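Local atomic coordinates of triacylglycerol lipase (Clostridium botulinum, PDB entry 5AH1), a protein that hydrolyses ester bonds as a zinc-binding alpha/beta-hydrolase, acting as a triacylglycerol lipase and also on synthetic polyesters. Residues A[30-35]-A[242-247]; A[105-110]-A[117-122]; A[248-253]-A[265-270]; A[280-283]-A[289-292]. All coordinates share one frame; numbering follows the deposited sequence.

Contact 1: A[30-35]-A[242-247]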
loop_
_atom_site.group_PDB
_atom_site.type_symbol
_atom_site.label_atom_id
_atom_site.label_comp_id
_atom_site.label_asym_id
_atom_site.label_seq_id
_atom_site.Cartn_x
_atom_site.Cartn_y
_atom_site.Cartn_z
ATOM N N ILE A 30 -6.560 -4.962 21.180
ATOM C CA ILE A 30 -6.622 -4.022 20.072
ATOM C C ILE A 30 -7.959 -3.292 20.149
ATOM O O ILE A 30 -9.020 -3.906 20.146
ATOM C CB ILE A 30 -6.427 -4.683 18.703
ATOM C CG1 ILE A 30 -5.006 -5.248 18.617
ATOM C CG2 ILE A 30 -6.607 -3.660 17.581
ATOM C CD1 ILE A 30 -4.746 -6.090 17.386
ATOM N N PRO A 31 -7.909 -1.968 20.236
ATOM C CA PRO A 31 -9.126 -1.168 20.372
ATOM C C PRO A 31 -9.919 -1.135 19.075
ATOM O O PRO A 31 -9.353 -1.309 17.992
ATOM C CB PRO A 31 -8.585 0.219 20.707
ATOM C CG PRO A 31 -7.177 0.179 20.174
ATOM C CD PRO A 31 -6.690 -1.150 20.269
ATOM N N THR A 32 -11.218 -0.924 19.206
ATOM C CA THR A 32 -12.098 -0.717 18.073
ATOM C C THR A 32 -12.759 0.638 18.300
ATOM O O THR A 32 -12.375 1.388 19.209
ATOM C CB THR A 32 -13.158 -1.821 17.965
ATOM O OG1 THR A 32 -13.981 -1.799 19.133
ATOM C CG2 THR A 32 -12.507 -3.200 17.815
ATOM N N LEU A 33 -13.766 0.962 17.503
ATOM C CA LEU A 33 -14.433 2.243 17.688
ATOM C C LEU A 33 -15.093 2.387 19.054
ATOM O O LEU A 33 -15.318 3.506 19.513
ATOM C CB LEU A 33 -15.450 2.493 16.580
ATOM C CG LEU A 33 -14.841 2.940 15.253
ATOM C CD1 LEU A 33 -15.937 3.052 14.210
ATOM C CD2 LEU A 33 -14.121 4.275 15.411
ATOM N N GLU A 34 -15.376 1.258 19.700
ATOM C CA GLU A 34 -15.878 1.255 21.077
ATOM C C GLU A 34 -14.921 1.974 22.011
ATOM O O GLU A 34 -15.325 2.517 23.039
ATOM C CB GLU A 34 -16.009 -0.179 21.589
ATOM C CG GLU A 34 -17.245 -0.906 21.167
ATOM C CD GLU A 34 -17.453 -2.160 21.987
ATOM O OE1 GLU A 34 -16.467 -2.647 22.591
ATOM O OE2 GLU A 34 -18.603 -2.646 22.039
ATOM N N ASP A 35 -13.641 1.941 21.654
ATOM C CA ASP A 35 -12.577 2.486 22.483
ATOM C C ASP A 35 -12.025 3.770 21.888
ATOM O O ASP A 35 -10.875 4.125 22.129
ATOM C CB ASP A 35 -11.449 1.461 22.585
ATOM C CG ASP A 35 -11.959 0.083 22.941
ATOM O OD1 ASP A 35 -12.504 -0.066 24.055
ATOM O OD2 ASP A 35 -11.831 -0.844 22.107
ATOM N N ALA A 242 -12.060 -9.694 10.993
ATOM C CA ALA A 242 -12.046 -8.657 9.977
ATOM C C ALA A 242 -12.742 -7.368 10.417
ATOM O O ALA A 242 -12.208 -6.274 10.213
ATOM C CB ALA A 242 -12.663 -9.178 8.701
ATOM N N LYS A 243 -13.944 -7.495 10.979
ATOM C CA LYS A 243 -14.708 -6.319 11.376
ATOM C C LYS A 243 -13.932 -5.502 12.395
ATOM O O LYS A 243 -13.994 -4.266 12.397
ATOM C CB LYS A 243 -16.076 -6.733 11.952
ATOM C CG LYS A 243 -16.948 -5.558 12.336
ATOM C CD LYS A 243 -18.290 -6.026 12.885
ATOM C CE LYS A 243 -19.194 -4.845 13.196
ATOM N NZ LYS A 243 -20.435 -5.250 13.896
ATOM N N ASP A 244 -13.228 -6.190 13.287
ATOM C CA ASP A 244 -12.470 -5.498 14.321
ATOM C C ASP A 244 -11.268 -4.771 13.727
ATOM O O ASP A 244 -10.936 -3.683 14.169
ATOM C CB ASP A 244 -12.021 -6.464 15.407
ATOM C CG ASP A 244 -13.182 -6.986 16.244
ATOM O OD1 ASP A 244 -14.303 -6.424 16.163
ATOM O OD2 ASP A 244 -12.965 -7.947 16.999
ATOM N N LEU A 245 -10.615 -5.379 12.736
ATOM C CA LEU A 245 -9.495 -4.726 12.070
ATOM C C LEU A 245 -9.978 -3.451 11.386
ATOM O O LEU A 245 -9.368 -2.394 11.524
ATOM C CB LEU A 245 -8.835 -5.672 11.069
ATOM C CG LEU A 245 -7.670 -5.094 10.261
ATOM C CD1 LEU A 245 -6.647 -4.393 11.140
ATOM C CD2 LEU A 245 -6.985 -6.187 9.460
ATOM N N ILE A 246 -11.091 -3.531 10.665
ATOM C CA ILE A 246 -11.619 -2.333 10.023
ATOM C C ILE A 246 -11.998 -1.269 11.065
ATOM O O ILE A 246 -11.678 -0.093 10.912
ATOM C CB ILE A 246 -12.839 -2.653 9.125
ATOM C CG1 ILE A 246 -12.472 -3.625 8.000
ATOM C CG2 ILE A 246 -13.417 -1.370 8.536
ATOM C CD1 ILE A 246 -11.634 -3.018 6.921
ATOM N N SER A 247 -12.664 -1.681 12.136
ATOM C CA SER A 247 -13.091 -0.745 13.167
ATOM C C SER A 247 -11.876 -0.062 13.814
ATOM O O SER A 247 -11.858 1.157 13.996
ATOM C CB SER A 247 -13.952 -1.468 14.201
ATOM O OG SER A 247 -14.537 -0.538 15.083
#
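Ser247 packs its CB and OG against Thr32 CB and the Leu33 side chain, with its hydroxyl pressed between the two residues. With OG anti to the backbone N (chi1 -171°), the hydroxyl leaves the flank of the helix and meets the loop, where Leu33 N donates to Ser247 OG over 2.9 Å in a nearly straight bond of 166°. This is the one hydrogen bond that ties the two segments together. Carbon packs around the same oxygen: Thr32 CB comes to 3.4 Å from Ser247 OG, and Leu33 CG lies 3.5 Å from it while also resting near the carbonyl oxygen of Ser247. One turn back on the helix, Asp244 takes the methyl branch of Thr32, whose CG2 is 4.0 Å from both Asp244 O and Asp244 OD1; this is a loose contact of a methyl with oxygens.

The loop holds its own shape. Asp35 OD2 accepts from Thr32 N at 3.0 Å through its anti lone pair, and Asp35 N returns a bond to Thr32 O, closing the short 3-10 turn at residues 33-34. A weak bond from Glu34 N to Thr32 OG1 adds to it, and these bonds fold the chain where Leu33 N meets Ser247. Beyond the contact, Leu33 continues onto Phe250 and Leu262, and Ile30 onto Met240 and helix 357-363. The loop before helix 36-42 thus packs on the first turns of helix 242-257, joined to this segment by one backbone-to-serine hydrogen bond, on an alpha/beta-hydrolase fold.

Contact 2: A[105-110]-A[117-122]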
loop_
_atom_site.group_PDB
_atom_site.type_symbol
_atom_site.label_atom_id
_atom_site.label_comp_id
_atom_site.label_asym_id
_atom_site.label_seq_id
_atom_site.Cartn_x
_atom_site.Cartn_y
_atom_site.Cartn_z
ATOM N N ASP A 105 2.903 18.252 1.493
ATOM C CA ASP A 105 2.363 17.705 0.252
ATOM C C ASP A 105 3.517 17.166 -0.599
ATOM O O ASP A 105 4.124 17.915 -1.371
ATOM C CB ASP A 105 1.564 18.787 -0.480
ATOM C CG ASP A 105 0.813 18.248 -1.687
ATOM O OD1 ASP A 105 1.087 17.109 -2.115
ATOM O OD2 ASP A 105 -0.059 18.960 -2.219
ATOM N N LEU A 106 3.842 15.885 -0.429
ATOM C CA LEU A 106 5.012 15.314 -1.101
ATOM C C LEU A 106 4.909 15.414 -2.619
ATOM O O LEU A 106 5.911 15.708 -3.281
ATOM C CB LEU A 106 5.215 13.854 -0.691
ATOM C CG LEU A 106 5.662 13.587 0.742
ATOM C CD1 LEU A 106 5.625 12.107 1.035
ATOM C CD2 LEU A 106 7.062 14.138 0.985
ATOM N N GLN A 107 3.711 15.198 -3.167
ATOM C CA GLN A 107 3.523 15.340 -4.609
ATOM C C GLN A 107 3.986 16.729 -5.075
ATOM O O GLN A 107 4.717 16.870 -6.069
ATOM C CB GLN A 107 2.065 15.130 -5.004
ATOM C CG GLN A 107 1.801 15.369 -6.488
ATOM C CD GLN A 107 0.337 15.351 -6.843
ATOM O OE1 GLN A 107 -0.309 14.307 -6.803
ATOM N NE2 GLN A 107 -0.208 16.519 -7.166
ATOM N N GLU A 108 3.551 17.760 -4.361
ATOM C CA GLU A 108 3.892 19.129 -4.736
ATOM C C GLU A 108 5.400 19.358 -4.628
ATOM O O GLU A 108 6.005 19.964 -5.512
ATOM C CB GLU A 108 3.122 20.129 -3.862
ATOM C CG GLU A 108 3.127 21.577 -4.386
ATOM C CD GLU A 108 4.388 22.359 -4.031
ATOM O OE1 GLU A 108 5.006 22.077 -2.981
ATOM O OE2 GLU A 108 4.753 23.276 -4.804
ATOM N N LYS A 109 6.004 18.861 -3.553
ATOM C CA LYS A 109 7.439 19.038 -3.336
ATOM C C LYS A 109 8.246 18.348 -4.422
ATOM O O LYS A 109 9.251 18.881 -4.904
ATOM C CB LYS A 109 7.840 18.509 -1.957
ATOM C CG LYS A 109 7.208 19.246 -0.792
ATOM C CD LYS A 109 7.502 20.731 -0.813
ATOM C CE LYS A 109 6.889 21.423 0.396
ATOM N NZ LYS A 109 7.176 22.884 0.416
ATOM N N LEU A 110 7.810 17.164 -4.816
ATOM C CA LEU A 110 8.475 16.432 -5.875
ATOM C C LEU A 110 8.382 17.185 -7.197
ATOM O O LEU A 110 9.383 17.411 -7.861
ATOM C CB LEU A 110 7.859 15.039 -5.995
ATOM C CG LEU A 110 8.309 14.068 -4.909
ATOM C CD1 LEU A 110 7.338 12.891 -4.751
ATOM C CD2 LEU A 110 9.718 13.578 -5.225
ATOM N N THR A 117 5.322 13.966 -10.859
ATOM C CA THR A 117 4.686 13.048 -9.919
ATOM C C THR A 117 3.178 13.251 -9.879
ATOM O O THR A 117 2.691 14.383 -9.827
ATOM C CB THR A 117 5.236 13.248 -8.486
ATOM O OG1 THR A 117 6.647 13.007 -8.471
ATOM C CG2 THR A 117 4.569 12.302 -7.480
ATOM N N TYR A 118 2.473 12.127 -9.876
ATOM C CA TYR A 118 1.021 12.070 -9.729
ATOM C C TYR A 118 0.648 11.162 -8.581
ATOM O O TYR A 118 1.442 10.320 -8.135
ATOM C CB TYR A 118 0.386 11.532 -11.013
ATOM C CG TYR A 118 0.797 12.304 -12.225
ATOM C CD1 TYR A 118 0.131 13.466 -12.554
ATOM C CD2 TYR A 118 1.872 11.919 -13.007
ATOM C CE1 TYR A 118 0.499 14.219 -13.632
ATOM C CE2 TYR A 118 2.256 12.679 -14.113
ATOM C CZ TYR A 118 1.568 13.833 -14.414
ATOM O OH TYR A 118 1.923 14.622 -15.500
ATOM N N THR A 119 -0.586 11.319 -8.129
ATOM C CA THR A 119 -1.132 10.508 -7.052
ATOM C C THR A 119 -2.374 9.796 -7.568
ATOM O O THR A 119 -3.265 10.427 -8.133
ATOM C CB THR A 119 -1.516 11.382 -5.846
ATOM O OG1 THR A 119 -0.346 12.045 -5.352
ATOM C CG2 THR A 119 -2.100 10.548 -4.719
ATOM N N ALA A 120 -2.410 8.479 -7.408
ATOM C CA ALA A 120 -3.597 7.702 -7.753
ATOM C C ALA A 120 -4.348 7.320 -6.495
ATOM O O ALA A 120 -3.741 7.053 -5.458
ATOM C CB ALA A 120 -3.221 6.473 -8.539
ATOM N N THR A 121 -5.669 7.238 -6.607
ATOM C CA THR A 121 -6.510 6.900 -5.468
ATOM C C THR A 121 -7.417 5.736 -5.848
ATOM O O THR A 121 -8.063 5.769 -6.900
ATOM C CB THR A 121 -7.272 8.134 -4.991
ATOM O OG1 THR A 121 -6.283 9.093 -4.567
ATOM C CG2 THR A 121 -8.208 7.799 -3.844
ATOM N N VAL A 122 -7.420 4.702 -5.010
ATOM C CA VAL A 122 -8.164 3.476 -5.247
ATOM C C VAL A 122 -8.955 3.089 -3.988
ATOM O O VAL A 122 -8.888 3.790 -2.980
ATOM C CB VAL A 122 -7.215 2.340 -5.705
ATOM C CG1 VAL A 122 -6.493 2.737 -7.003
ATOM C CG2 VAL A 122 -6.202 1.978 -4.615
HETATM O O HOH W 1 -2.064 13.624 -8.957
#
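Gln107 and Thr119 carry the polar side of this contact. The Thr119 hydroxyl donates to the side-chain oxygen of Gln107, OG1 to OE1 at 2.7 Å, meeting the carbonyl at 138° and tilted 21° from its plane. A water donates to Gln107 OE1 and accepts from Thr119 N, 2.9 Å on each side, so the amide oxygen receives two bonds and reaches the strand backbone through the water. Gln107 spans the gap because CG stands anti to the backbone N and the chain runs on extended.

Van der Waals contacts follow nearer the start of the strand, two of them carbon against oxygen. The CG of Gln107 lies 3.6 Å from Thr117 O, while Leu110 covers the Thr117 side chain: Leu110 CB is 3.4 Å from Thr117 OG1, and Leu110 CD1 is 3.9 Å from Thr117 CG2. The Thr117 hydroxyl is bonded to His115 O.

Helix 106-112 and strand 117-120 run nearly antiparallel, at 162° and 7.9 Å between the axes of the short segments, as the last two elements of the beta-alpha-beta unit that starts at strand 80-83. Strand 117-120 forms one edge of the parallel sheet beside strand 80-83, and helix 437-448 packs on Leu106 and Leu110.

Contact 3: A[248-253]-A[265-270]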
loop_
_atom_site.group_PDB
_atom_site.type_symbol
_atom_site.label_atom_id
_atom_site.label_comp_id
_atom_site.label_asym_id
_atom_site.label_seq_id
_atom_site.Cartn_x
_atom_site.Cartn_y
_atom_site.Cartn_z
ATOM N N TYR A 248 -10.855 -0.845 14.141
ATOM C CA TYR A 248 -9.601 -0.294 14.628
ATOM C C TYR A 248 -9.032 0.769 13.680
ATOM O O TYR A 248 -8.602 1.835 14.121
ATOM C CB TYR A 248 -8.567 -1.407 14.829
ATOM C CG TYR A 248 -7.172 -0.870 15.025
ATOM C CD1 TYR A 248 -6.793 -0.288 16.223
ATOM C CD2 TYR A 248 -6.239 -0.937 14.004
ATOM C CE1 TYR A 248 -5.521 0.225 16.403
ATOM C CE2 TYR A 248 -4.965 -0.426 14.167
ATOM C CZ TYR A 248 -4.609 0.149 15.375
ATOM O OH TYR A 248 -3.326 0.653 15.523
ATOM N N THR A 249 -9.059 0.478 12.388
ATOM C CA THR A 249 -8.467 1.383 11.423
ATOM C C THR A 249 -9.276 2.688 11.282
ATOM O O THR A 249 -8.714 3.731 10.981
ATOM C CB THR A 249 -8.249 0.680 10.083
ATOM O OG1 THR A 249 -7.577 -0.568 10.318
ATOM C CG2 THR A 249 -7.390 1.533 9.189
ATOM N N PHE A 250 -10.582 2.643 11.532
ATOM C CA PHE A 250 -11.387 3.873 11.633
ATOM C C PHE A 250 -10.948 4.678 12.848
ATOM O O PHE A 250 -10.897 5.903 12.804
ATOM C CB PHE A 250 -12.886 3.579 11.722
ATOM C CG PHE A 250 -13.529 3.296 10.399
ATOM C CD1 PHE A 250 -13.556 4.249 9.396
ATOM C CD2 PHE A 250 -14.146 2.085 10.170
ATOM C CE1 PHE A 250 -14.165 3.977 8.187
ATOM C CE2 PHE A 250 -14.747 1.811 8.967
ATOM C CZ PHE A 250 -14.757 2.749 7.974
ATOM N N GLY A 251 -10.641 3.986 13.934
ATOM C CA GLY A 251 -10.069 4.628 15.107
ATOM C C GLY A 251 -8.774 5.355 14.774
ATOM O O GLY A 251 -8.595 6.511 15.144
ATOM N N VAL A 252 -7.861 4.681 14.071
ATOM C CA VAL A 252 -6.611 5.310 13.666
ATOM C C VAL A 252 -6.903 6.542 12.800
ATOM O O VAL A 252 -6.305 7.605 12.981
ATOM C CB VAL A 252 -5.690 4.335 12.909
ATOM C CG1 VAL A 252 -4.443 5.057 12.455
ATOM C CG2 VAL A 252 -5.306 3.155 13.797
ATOM N N LEU A 253 -7.829 6.408 11.857
ATOM C CA LEU A 253 -8.212 7.546 11.023
ATOM C C LEU A 253 -8.673 8.715 11.903
ATOM O O LEU A 253 -8.314 9.866 11.657
ATOM C CB LEU A 253 -9.291 7.128 10.017
ATOM C CG LEU A 253 -9.861 8.228 9.113
ATOM C CD1 LEU A 253 -8.783 8.892 8.267
ATOM C CD2 LEU A 253 -10.939 7.646 8.216
ATOM N N SER A 265 -18.594 14.002 6.460
ATOM C CA SER A 265 -18.501 13.517 5.086
ATOM C C SER A 265 -17.243 14.020 4.408
ATOM O O SER A 265 -17.302 14.866 3.524
ATOM C CB SER A 265 -19.729 13.951 4.286
ATOM O OG SER A 265 -20.898 13.485 4.912
ATOM N N ILE A 266 -16.100 13.484 4.819
ATOM C CA ILE A 266 -14.816 13.917 4.283
ATOM C C ILE A 266 -13.999 12.727 3.778
ATOM O O ILE A 266 -12.813 12.862 3.492
ATOM C CB ILE A 266 -14.031 14.766 5.316
ATOM C CG1 ILE A 266 -13.659 13.946 6.556
ATOM C CG2 ILE A 266 -14.845 15.999 5.684
ATOM C CD1 ILE A 266 -12.802 14.707 7.576
ATOM N N TYR A 267 -14.636 11.563 3.655
ATOM C CA TYR A 267 -14.009 10.406 3.021
ATOM C C TYR A 267 -15.075 9.428 2.534
ATOM O O TYR A 267 -16.188 9.403 3.036
ATOM C CB TYR A 267 -13.006 9.717 3.961
ATOM C CG TYR A 267 -13.596 9.220 5.248
ATOM C CD1 TYR A 267 -13.752 10.072 6.336
ATOM C CD2 TYR A 267 -14.022 7.912 5.376
ATOM C CE1 TYR A 267 -14.300 9.628 7.518
ATOM C CE2 TYR A 267 -14.567 7.457 6.547
ATOM C CZ TYR A 267 -14.719 8.315 7.615
ATOM O OH TYR A 267 -15.277 7.826 8.770
ATOM N N ASP A 268 -14.704 8.634 1.540
ATOM C CA ASP A 268 -15.607 7.739 0.817
ATOM C C ASP A 268 -14.902 6.387 0.782
ATOM O O ASP A 268 -13.724 6.310 0.435
ATOM C CB ASP A 268 -15.804 8.337 -0.587
ATOM C CG ASP A 268 -16.666 7.490 -1.530
ATOM O OD1 ASP A 268 -17.065 6.348 -1.210
ATOM O OD2 ASP A 268 -16.945 8.010 -2.642
ATOM N N LEU A 269 -15.589 5.330 1.194
ATOM C CA LEU A 269 -14.995 3.984 1.212
ATOM C C LEU A 269 -15.013 3.304 -0.156
ATOM O O LEU A 269 -14.380 2.267 -0.337
ATOM C CB LEU A 269 -15.674 3.091 2.240
ATOM C CG LEU A 269 -15.605 3.615 3.671
ATOM C CD1 LEU A 269 -16.470 2.765 4.585
ATOM C CD2 LEU A 269 -14.168 3.669 4.175
ATOM N N LYS A 270 -15.715 3.895 -1.120
ATOM C CA LYS A 270 -15.618 3.498 -2.528
ATOM C C LYS A 270 -15.984 2.035 -2.774
ATOM O O LYS A 270 -15.413 1.382 -3.646
ATOM C CB LYS A 270 -14.220 3.824 -3.078
ATOM C CG LYS A 270 -13.757 5.231 -2.709
ATOM C CD LYS A 270 -12.454 5.680 -3.392
ATOM C CE LYS A 270 -12.085 7.089 -2.967
ATOM N NZ LYS A 270 -11.727 7.200 -1.542
#
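Tyr267 is the first residue of the loop 265-270 to meet helix 242-257, and it does so through a CH-pi contact with Leu253 that joins this helix to the long connection leading to helix 284-292 in the alpha/beta-hydrolase fold. The Leu253 methyl CD2 sits 3.8 Å from the centroid of the Tyr267 ring and only 9° off its normal, almost exactly over the centre of one face. The tyrosine CG stands between its own backbone N and carbonyl carbon (chi1 59°), and the ring is thereby turned to the helix. Beside the leucine, Phe250 approaches obliquely, its CE1 3.9 Å from Tyr267 CE2. Beyond the pair, the Tyr267 hydroxyl donates to Leu262 O, and Phe89 meets the ring at a steep angle.

Asp268 forms an Asx turn, its OD1 accepting from Lys270 N at 2.8 Å from above the carboxylate plane; its other oxygen pairs with Arg161. Leu269 is the middle residue of this turn; it faces the helix and completes the hydrophobic contact. Both of its methyls reach the phenylalanine, which also packs against Ile288 and Leu292 of helix 284-292. Lys270 then folds back, with NZ bonded to Asp268 O at 2.9 Å and paired with Glu93. On the apolar side, Leu269 CD1 lies in the plane of the Phe250 ring at its edge, 3.8 Å from CZ.

Contact 4: A[280-283]-A[289-292]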
loop_
_atom_site.group_PDB
_atom_site.type_symbol
_atom_site.label_atom_id
_atom_site.label_comp_id
_atom_site.label_asym_id
_atom_site.label_seq_id
_atom_site.Cartn_x
_atom_site.Cartn_y
_atom_site.Cartn_z
ATOM N N ASN A 280 -28.877 8.036 -0.338
ATOM C CA ASN A 280 -29.428 9.379 -0.333
ATOM C C ASN A 280 -29.971 9.735 1.048
ATOM O O ASN A 280 -30.774 8.992 1.625
ATOM C CB ASN A 280 -30.534 9.498 -1.372
ATOM C CG ASN A 280 -30.991 10.919 -1.556
ATOM O OD1 ASN A 280 -31.980 11.349 -0.960
ATOM N ND2 ASN A 280 -30.267 11.669 -2.379
ATOM N N GLY A 281 -29.499 10.854 1.584
ATOM C CA GLY A 281 -29.930 11.340 2.880
ATOM C C GLY A 281 -29.305 10.652 4.083
ATOM O O GLY A 281 -29.690 10.913 5.220
ATOM N N GLU A 282 -28.351 9.764 3.843
ATOM C CA GLU A 282 -27.716 9.007 4.916
ATOM C C GLU A 282 -26.562 9.805 5.493
ATOM O O GLU A 282 -25.801 10.423 4.759
ATOM C CB GLU A 282 -27.210 7.675 4.374
ATOM C CG GLU A 282 -26.722 6.715 5.445
ATOM C CD GLU A 282 -26.247 5.391 4.878
ATOM O OE1 GLU A 282 -25.718 5.372 3.745
ATOM O OE2 GLU A 282 -26.386 4.360 5.568
ATOM N N SER A 283 -26.453 9.818 6.815
ATOM C CA SER A 283 -25.325 10.475 7.467
ATOM C C SER A 283 -24.057 9.652 7.328
ATOM O O SER A 283 -24.117 8.444 7.107
ATOM C CB SER A 283 -25.619 10.667 8.948
ATOM O OG SER A 283 -25.679 9.416 9.600
ATOM N N GLU A 289 -21.529 2.711 9.990
ATOM C CA GLU A 289 -22.083 1.599 10.749
ATOM C C GLU A 289 -22.609 0.517 9.804
ATOM O O GLU A 289 -22.428 -0.683 10.042
ATOM C CB GLU A 289 -23.193 2.102 11.677
ATOM C CG GLU A 289 -23.729 1.052 12.632
ATOM C CD GLU A 289 -24.479 1.658 13.802
ATOM O OE1 GLU A 289 -24.869 2.845 13.721
ATOM O OE2 GLU A 289 -24.674 0.942 14.811
ATOM N N ARG A 290 -23.272 0.944 8.736
ATOM C CA ARG A 290 -23.829 0.010 7.774
ATOM C C ARG A 290 -22.727 -0.788 7.068
ATOM O O ARG A 290 -22.837 -2.010 6.924
ATOM C CB ARG A 290 -24.721 0.756 6.782
ATOM C CG ARG A 290 -25.519 -0.142 5.874
ATOM C CD ARG A 290 -26.601 0.642 5.150
ATOM N NE ARG A 290 -26.085 1.794 4.424
ATOM C CZ ARG A 290 -25.588 1.753 3.186
ATOM N NH1 ARG A 290 -25.519 0.610 2.508
ATOM N NH2 ARG A 290 -25.157 2.872 2.617
ATOM N N VAL A 291 -21.650 -0.117 6.669
ATOM C CA VAL A 291 -20.523 -0.811 6.062
ATOM C C VAL A 291 -19.861 -1.769 7.062
ATOM O O VAL A 291 -19.566 -2.915 6.724
ATOM C CB VAL A 291 -19.507 0.187 5.482
ATOM C CG1 VAL A 291 -18.254 -0.519 5.017
ATOM C CG2 VAL A 291 -20.136 0.945 4.320
ATOM N N LEU A 292 -19.640 -1.320 8.296
ATOM C CA LEU A 292 -19.062 -2.203 9.315
ATOM C C LEU A 292 -19.881 -3.453 9.576
ATOM O O LEU A 292 -19.320 -4.521 9.842
ATOM C CB LEU A 292 -18.864 -1.454 10.628
ATOM C CG LEU A 292 -17.671 -0.509 10.624
ATOM C CD1 LEU A 292 -17.691 0.334 11.878
ATOM C CD2 LEU A 292 -16.348 -1.289 10.526
#
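Glu282 and Arg290 face each other with their flat ends almost in one plane, the carboxylate and guanidinium turned only 18° apart. The arginine presents the side of its guanidinium that carries NE and NH2, and the glutamate meets it with one oxygen for each nitrogen. Arg290 NE donates to Glu282 OE2 at 2.8 Å and 171°, while Arg290 NH2 donates to Glu282 OE1, also at 2.8 Å, and 164°. Both oxygens use their syn lone pairs and lie close to the guanidinium plane, the geometry of a side-on, two-bond salt bridge. Because two parallel bonds join two flat groups, neither group can readily rotate without giving up one of them.

The two chains reach this position differently. Glu282 is fully stretched, with CG anti to the backbone N, and projects straight from the loop; Arg290 instead bends at chi3, which turns the guanidinium edge to the carboxylate. Each partner has a further bond. Glu282 OE1 also accepts from Gln279 N, and Arg290 NH2 also donates to Lys277 O; these bonds link the pair to the preceding loop.

The salt bridge closes the loop before helix 284-292 onto the last turn of that helix. Ser283 caps its start by accepting from Asp286 N, and on the inner side Val291 packs on Leu271, and Leu292 on Ile246 of helix 242-257.

How the contacts relate
Contacts 1, 3 and 4 form a continuous region around helices 242-257 and 284-292. Contacts 1 and 3 share helix 242-257, with centres about 12 Å apart, and Pro31 O lies 3.3 Å from Tyr248 CB. Contact 4 touches both: Leu292 CD1 stands 4.0 Å from Leu33 CD1, and Val291 CG1 3.8 Å from Leu269 CD1. Contact 2 belongs to the edge of the central sheet, its centre about 29 Å from that of contact 1, but Thr121 CG2 touches Lys270 CE of contact 3 at 4.0 Å. A potassium ion bound by Ser237, Asp238 and Met240, just before helix 242-257, lies about 9 Å from the Asp244 side chain. The probable nucleophile, Ser182 of the GxSxG elbow, belongs to none of the four.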